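PDB 2J6P: Sb(V)-As(V) reductase from Leishmania major, which probably reduces pentavalent arsenic and antimony, arsenate and antimonate, to the trivalent forms, using a rhodanese-like domain related to Cdc25 phosphatases. Local coordinates for residues V13-L16 with D20-V23; D32-C37 with L79-K84; A71-A76 with N87-A92. All blocks are in the same frame, centred on the assembly; numbering follows the deposited sequence.

Contact 1: residues V13-L16 with D20-V23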
# COMPACT_ATOMS: atom_id res chain seq x y z
N VAL A 13 10.20 9.11 24.06
CA VAL A 13 9.88 8.86 25.45
C VAL A 13 10.56 9.91 26.43
O VAL A 13 9.93 10.38 27.42
CB VAL A 13 10.34 7.40 25.79
CG1 VAL A 13 10.37 7.13 27.33
CG2 VAL A 13 9.43 6.37 25.01
N GLU A 14 11.82 10.25 26.19
CA GLU A 14 12.49 11.29 26.96
C GLU A 14 11.62 12.55 26.99
O GLU A 14 11.51 13.17 28.00
CB GLU A 14 13.84 11.65 26.33
CG GLU A 14 15.05 10.63 26.54
CD GLU A 14 16.36 11.00 25.63
OE1 GLU A 14 16.62 12.29 25.52
OE2 GLU A 14 17.04 10.04 25.00
N LEU A 15 10.99 12.93 25.86
CA LEU A 15 10.24 14.16 25.80
C LEU A 15 8.96 14.03 26.56
O LEU A 15 8.45 14.97 27.12
CB LEU A 15 9.85 14.50 24.33
CG LEU A 15 10.83 14.95 23.26
CD1 LEU A 15 10.05 15.18 21.94
CD2 LEU A 15 11.67 16.24 23.59
N LEU A 16 8.38 12.86 26.50
CA LEU A 16 7.09 12.65 27.06
C LEU A 16 7.23 12.63 28.58
O LEU A 16 6.31 12.91 29.25
CB LEU A 16 6.48 11.30 26.57
CG LEU A 16 6.04 11.32 25.08
CD1 LEU A 16 5.31 10.04 24.76
CD2 LEU A 16 5.23 12.59 24.63
N ASP A 20 8.25 19.58 31.41
CA ASP A 20 8.54 20.72 30.58
C ASP A 20 8.53 20.39 29.09
O ASP A 20 7.82 21.11 28.33
CB ASP A 20 9.86 21.38 31.00
CG ASP A 20 9.77 22.92 30.88
OD1 ASP A 20 9.97 23.59 31.95
OD2 ASP A 20 9.41 23.45 29.77
N SER A 21 9.26 19.32 28.65
CA SER A 21 9.29 18.94 27.19
C SER A 21 7.88 18.55 26.74
O SER A 21 7.47 18.76 25.59
CB SER A 21 10.23 17.80 26.85
OG SER A 21 11.31 17.67 27.75
N LEU A 22 7.11 18.04 27.68
CA LEU A 22 5.83 17.53 27.33
C LEU A 22 4.97 18.69 26.90
O LEU A 22 4.48 18.68 25.79
CB LEU A 22 5.23 16.71 28.48
CG LEU A 22 3.87 16.08 28.16
CD1 LEU A 22 3.89 15.17 26.90
CD2 LEU A 22 3.32 15.27 29.45
N VAL A 23 4.81 19.72 27.73
CA VAL A 23 3.96 20.93 27.27
C VAL A 23 4.49 21.66 25.99
O VAL A 23 3.72 22.34 25.33
CB VAL A 23 3.45 21.94 28.46
CG1 VAL A 23 3.92 21.53 29.95
CG2 VAL A 23 3.66 23.52 28.10

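Contact 2: residues D32-C37 with L79-K84. With SO4 (sulfate ion), chain I.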
# COMPACT_ATOMS: atom_id res chain seq x y z
N ASP A 32 -5.59 6.21 10.09
CA ASP A 32 -6.97 6.41 9.69
C ASP A 32 -7.95 5.36 10.29
O ASP A 32 -8.48 5.59 11.37
CB ASP A 32 -7.06 6.54 8.10
CG ASP A 32 -6.21 5.47 7.36
OD1 ASP A 32 -5.10 5.81 6.83
OD2 ASP A 32 -6.64 4.26 7.29
N SER A 33 -8.16 4.25 9.62
CA SER A 33 -9.05 3.23 10.18
C SER A 33 -8.25 2.29 11.05
O SER A 33 -8.84 1.43 11.67
CB SER A 33 -9.71 2.38 9.05
OG SER A 33 -8.66 1.93 8.19
N ASP A 34 -6.92 2.44 11.08
CA ASP A 34 -6.09 1.58 11.99
C ASP A 34 -5.63 2.39 13.19
O ASP A 34 -4.80 1.93 13.98
CB ASP A 34 -4.84 1.02 11.25
CG ASP A 34 -3.94 2.15 10.69
OD1 ASP A 34 -4.45 3.28 10.43
OD2 ASP A 34 -2.74 1.93 10.44
N ARG A 35 -6.20 3.58 13.38
CA ARG A 35 -5.81 4.42 14.50
C ARG A 35 -6.01 3.77 15.85
O ARG A 35 -5.21 4.00 16.79
CB ARG A 35 -6.58 5.76 14.49
CG ARG A 35 -6.01 6.86 15.40
CD ARG A 35 -6.44 6.86 16.95
NE ARG A 35 -7.65 7.66 17.36
CZ ARG A 35 -8.74 7.99 16.63
NH1 ARG A 35 -8.93 7.64 15.31
NH2 ARG A 35 -9.69 8.71 17.24
N ASP A 36 -7.12 3.01 16.01
CA ASP A 36 -7.50 2.56 17.33
C ASP A 36 -6.69 1.29 17.68
O ASP A 36 -6.95 0.72 18.68
CB ASP A 36 -8.99 2.29 17.39
CG ASP A 36 -9.86 3.59 17.44
OD1 ASP A 36 -9.41 4.71 17.79
OD2 ASP A 36 -11.05 3.46 17.07
N CYS A 37 -5.74 0.85 16.88
CA CYS A 37 -4.78 -0.18 17.34
C CYS A 37 -4.25 0.20 18.72
O CYS A 37 -4.13 -0.69 19.59
CB CYS A 37 -3.56 -0.26 16.39
SG CYS A 37 -2.58 -1.79 16.41
N LEU A 79 6.17 5.20 7.27
CA LEU A 79 6.86 5.07 5.95
C LEU A 79 6.09 5.85 4.91
O LEU A 79 6.74 6.46 4.05
CB LEU A 79 6.99 3.62 5.45
CG LEU A 79 7.83 2.62 6.33
CD1 LEU A 79 7.95 1.42 5.47
CD2 LEU A 79 9.36 3.16 6.61
N VAL A 80 4.77 5.95 5.08
CA VAL A 80 3.95 6.63 4.07
C VAL A 80 3.17 7.75 4.75
O VAL A 80 3.35 8.93 4.45
CB VAL A 80 2.95 5.64 3.33
CG1 VAL A 80 2.00 6.46 2.30
CG2 VAL A 80 3.82 4.45 2.63
N ARG A 81 2.30 7.39 5.68
CA ARG A 81 1.35 8.42 6.11
C ARG A 81 1.99 9.48 6.97
O ARG A 81 1.62 10.63 6.84
CB ARG A 81 0.09 7.81 6.81
CG ARG A 81 -0.68 7.09 5.73
CD ARG A 81 -1.80 6.19 6.28
NE ARG A 81 -1.11 5.11 7.03
CZ ARG A 81 -1.70 4.42 7.99
NH1 ARG A 81 -3.00 4.55 8.24
NH2 ARG A 81 -0.99 3.55 8.64
N ALA A 82 2.94 9.12 7.85
CA ALA A 82 3.51 10.18 8.76
C ALA A 82 4.39 11.12 7.94
O ALA A 82 4.37 12.33 8.09
CB ALA A 82 4.32 9.49 9.95
N PRO A 83 5.31 10.57 7.14
CA PRO A 83 6.07 11.58 6.39
C PRO A 83 5.30 12.46 5.41
O PRO A 83 5.69 13.60 5.17
CB PRO A 83 7.18 10.72 5.68
CG PRO A 83 6.75 9.40 5.72
CD PRO A 83 5.94 9.23 7.02
N LYS A 84 4.27 11.90 4.78
CA LYS A 84 3.38 12.73 3.97
C LYS A 84 2.71 13.81 4.77
O LYS A 84 2.75 14.93 4.31
CB LYS A 84 2.29 11.93 3.24
CG LYS A 84 2.92 11.14 2.05
CD LYS A 84 1.77 10.32 1.50
CE LYS A 84 1.46 10.77 0.13
NZ LYS A 84 2.16 9.88 -0.85
S SO4 I . 2.63 3.20 6.67
O1 SO4 I . 1.75 4.23 6.12
O2 SO4 I . 3.98 3.84 6.85
O3 SO4 I . 2.77 2.00 5.81
O4 SO4 I . 2.05 2.77 7.90

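Contact 3: residues A71-A76 with N87-A92. With SO4 (sulfate ion), chain J.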
# COMPACT_ATOMS: atom_id res chain seq x y z
N ALA A 71 6.80 19.04 16.79
CA ALA A 71 5.56 18.33 16.36
C ALA A 71 6.08 17.03 15.81
O ALA A 71 6.94 17.04 14.88
CB ALA A 71 4.85 19.11 15.32
N VAL A 72 5.64 15.93 16.43
CA VAL A 72 6.17 14.61 16.09
C VAL A 72 5.02 13.83 15.36
O VAL A 72 3.95 13.55 15.91
CB VAL A 72 6.57 13.85 17.37
CG1 VAL A 72 7.08 12.44 17.03
CG2 VAL A 72 7.75 14.62 18.13
N PHE A 73 5.21 13.59 14.08
CA PHE A 73 4.24 12.91 13.28
C PHE A 73 4.54 11.39 13.37
O PHE A 73 5.71 10.97 13.21
CB PHE A 73 4.41 13.41 11.87
CG PHE A 73 3.81 14.87 11.66
CD1 PHE A 73 4.43 15.96 12.23
CD2 PHE A 73 2.58 15.04 10.96
CE1 PHE A 73 3.84 17.26 12.15
CE2 PHE A 73 2.03 16.30 10.78
CZ PHE A 73 2.61 17.40 11.48
N HIS A 74 3.50 10.58 13.57
CA HIS A 74 3.71 9.11 13.38
C HIS A 74 2.48 8.51 12.69
O HIS A 74 1.38 9.05 12.70
CB HIS A 74 3.97 8.42 14.75
CG HIS A 74 2.70 8.24 15.56
ND1 HIS A 74 1.85 7.18 15.36
CD2 HIS A 74 2.17 8.97 16.59
CE1 HIS A 74 0.84 7.25 16.25
NE2 HIS A 74 1.00 8.34 16.99
N CYS A 75 2.66 7.34 12.15
CA CYS A 75 1.48 6.58 11.72
C CYS A 75 1.72 5.15 12.20
O CYS A 75 2.12 5.00 13.37
CB CYS A 75 1.18 6.74 10.24
SG CYS A 75 2.52 6.21 9.14
N ALA A 76 1.49 4.12 11.39
CA ALA A 76 1.75 2.72 11.87
C ALA A 76 3.20 2.40 11.67
O ALA A 76 3.80 1.87 12.60
CB ALA A 76 0.80 1.60 11.16
N ASN A 87 5.36 16.43 5.65
CA ASN A 87 5.55 17.23 4.40
C ASN A 87 4.38 18.25 4.26
O ASN A 87 4.65 19.43 4.04
CB ASN A 87 5.53 16.33 3.15
CG ASN A 87 6.86 15.68 2.91
OD1 ASN A 87 7.92 16.29 3.20
ND2 ASN A 87 6.84 14.46 2.34
N ARG A 88 3.13 17.80 4.30
CA ARG A 88 1.99 18.77 4.21
C ARG A 88 2.05 19.85 5.32
O ARG A 88 1.74 21.01 5.10
CB ARG A 88 0.73 17.97 4.34
CG ARG A 88 0.47 17.11 3.04
CD ARG A 88 -0.76 16.32 3.40
NE ARG A 88 -1.09 15.27 2.44
CZ ARG A 88 -2.10 14.43 2.62
NH1 ARG A 88 -2.91 14.52 3.76
NH2 ARG A 88 -2.29 13.50 1.64
N PHE A 89 2.35 19.42 6.55
CA PHE A 89 2.42 20.28 7.65
C PHE A 89 3.56 21.36 7.43
O PHE A 89 3.34 22.59 7.63
CB PHE A 89 2.71 19.53 8.90
CG PHE A 89 2.70 20.45 10.16
CD1 PHE A 89 1.53 21.14 10.52
CD2 PHE A 89 3.91 20.73 10.85
CE1 PHE A 89 1.55 22.03 11.62
CE2 PHE A 89 3.94 21.63 11.94
CZ PHE A 89 2.74 22.31 12.33
N ALA A 90 4.75 20.92 7.01
CA ALA A 90 5.88 21.81 6.94
C ALA A 90 5.54 22.76 5.80
O ALA A 90 5.85 23.93 5.93
CB ALA A 90 7.22 21.04 6.55
N LEU A 91 4.93 22.29 4.70
CA LEU A 91 4.52 23.23 3.57
C LEU A 91 3.46 24.25 4.04
O LEU A 91 3.56 25.43 3.76
CB LEU A 91 4.07 22.52 2.31
CG LEU A 91 5.18 21.57 1.73
CD1 LEU A 91 4.54 20.30 1.01
CD2 LEU A 91 5.97 22.48 0.80
N ALA A 92 2.48 23.82 4.81
CA ALA A 92 1.54 24.81 5.42
C ALA A 92 2.20 25.79 6.38
O ALA A 92 1.87 27.02 6.36
CB ALA A 92 0.38 24.11 6.18
S SO4 J . -0.74 13.63 -1.56
O1 SO4 J . -1.90 12.80 -1.72
O2 SO4 J . -0.80 15.00 -2.10
O3 SO4 J . 0.16 12.59 -2.10
O4 SO4 J . -0.51 13.85 -0.11

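Contact 1: residues V13-L16 with D20-V23
Leu-22 reaches back from the short helix 19-23 onto the last turn of helix 9-17, where the Leu-15 carbonyl and the Leu-16 carbonyl and side chain receive it. Its CB rests beside two carbonyl oxygens, 3.9 Å from Leu-15 O and 4.0 Å from Leu-16 O. CG stays close to the second of these, 4.1 Å from Leu-16 O. There the chain forks: CD2 remains over the backbone, 3.8 Å from Leu-16 O, while CD1 meets the methyl Leu-16 CD2 at 3.7 Å, in the apolar touch of the pair. The two leucine chains meet at a slant, one methyl of each doing the touching. With CG opposite the backbone N (chi1 -178°), Leu-22 sends both branches along the carbonyl end of the first helix. One step earlier, Ser-21 faces that helix and presses its CB against Leu-15 O at 3.4 Å, with the methyl Leu-15 CD2 on the same CB at 3.9 Å. No hydrogen bond crosses between the segments; the contact is van der Waals and lies at the surface. The turn has its own polar tie, Ser-21 N to the side-chain oxygen of Asn-18. The pair of helices stands between strand 5-7 and strand 25-29 in the chain, and Val-13, on helix 9-17, packs against Phe-113 and Tyr-117 of helix 109-117.

Contact 2: residues D32-C37 with L79-K84
Arg-81 grips the carboxylate of Asp-34 end-on with two nitrogens: NH1 donates to Asp-34 OD1 at 2.9 Å and NH2 to Asp-34 OD2 at 3.0 Å. The two flat groups are 28° from coplanar, and OD2 offers its syn lone pair. NH1 spends its other N-H on Asp-32, reaching OD1 at 2.8 Å. That carboxylate is turned differently, its oxygen being met from above the plane, 61° out, although it lies near the guanidinium plane. The loop steadies both acids: Asp-32 N donates to Asp-34 OD1 at 3.2 Å, giving this oxygen two donors, and Ser-33 N donates to Asp-32 OD2 at 2.8 Å. Arg-81 turns a further edge to a sulfate, NE to O1 at 3.1 Å and NH2 to O4 at 3.2 Å, with a bend at chi3 (-67°) helping to place the guanidinium between anion and acids. Arg-81 closes the CX5R loop that begins at Cys-75, the signature of Cdc25-type phosphatases and related Acr2 reductases, and backbone N-H groups of the loop and the helix start point inward: Leu-79 N and Val-80 N share sulfate O2, and Arg-81 N adds to O1. The sulfate probably comes from the crystallisation liquor, yet its position is consistent with an oxyanion pocket. The sulfonate of a modelled HEPES molecule, probably also from the liquor, uses the same nitrogens Leu-79 N, Val-80 N and Arg-81 NE, so the two anions are probably alternative occupants. Around the salt bridges, Asp-32 packs on Ile-49, Asp-34 on Ala-76 and Arg-81 on Cys-75. Farther along the loop, Cys-37 forms a disulfide with Cys-37 of the third subunit, and Ser-33 OG bonds Glu-111 of that same subunit.

Contact 3: residues A71-A76 with N87-A92
Phe-73 and Phe-89 meet between a central strand and the helix that follows it, within the beta-alpha-beta unit of strand 70-74, helix 81-96 and strand 102-106 in the rhodanese-like fold. Phe-73 leaves the strand toward the helix, its CG beside the backbone N and opposite the carbonyl carbon (chi1 -76°). Phe-89 takes the other common setting, CG opposite the backbone N (chi1 -176°), which carries its ring down from the helix to the sheet. The two side chains cross at about a right angle, but their rings are inclined by only 40°, with centroids 5.3 Å apart; the pair is oblique. The touching is done by the far end of Phe-73 against the root of Phe-89: CZ lies 3.3 Å from Phe-89 CG and equally close to its CB, a tight fit, while Phe-73 CE1 comes to 3.7 Å from Phe-89 CD2. Farther out along the Phe-89 ring, on the same side of its plane as Phe-73 CZ, the methyl Ala-71 CB approaches Phe-89 CE2 at 4.3 Å. All three residues are buried and no hydrogen bond joins the segments, so the helix is held to the sheet by apolar contact. Val-103 of strand 102-106 touches both phenylalanines, and Leu-59 and Ala-60 of helix 53-65 cover Phe-89. Arg-88, one residue before, stretches its extended chain away from the sheet to a sulfate, which is also bound by Arg-88 NH1 of the second subunit and Glu-53 N of the second subunit. At the strand end, just before the signature loop begins at Cys-75, the His-74 imidazole reaches forward to the next residue: ND1 donates in its ring plane, almost straight, to Cys-75 O at 3.0 Å.

From the N terminus, contact 1 comes first and closes a very short turn, folding helix 19-23 back on helix 9-17 before the chain enters strand 25-29. The loop after that strand supplies 32-37, which waits some forty residues for its partner 79-84. Contact 3 opens within this interval, at 71-76, and closes later, at 87-92, so contacts 2 and 3 cross. Both use helix 81-96: contact 2 fastens its start to the loop after strand 25-29, contact 3 its middle to strand 70-74. They meet where Ala-82 N lies 3.2 Å from Cys-75 SG. Contact 1 touches neither, though its nearest atoms come within about 4 Å of contact 3.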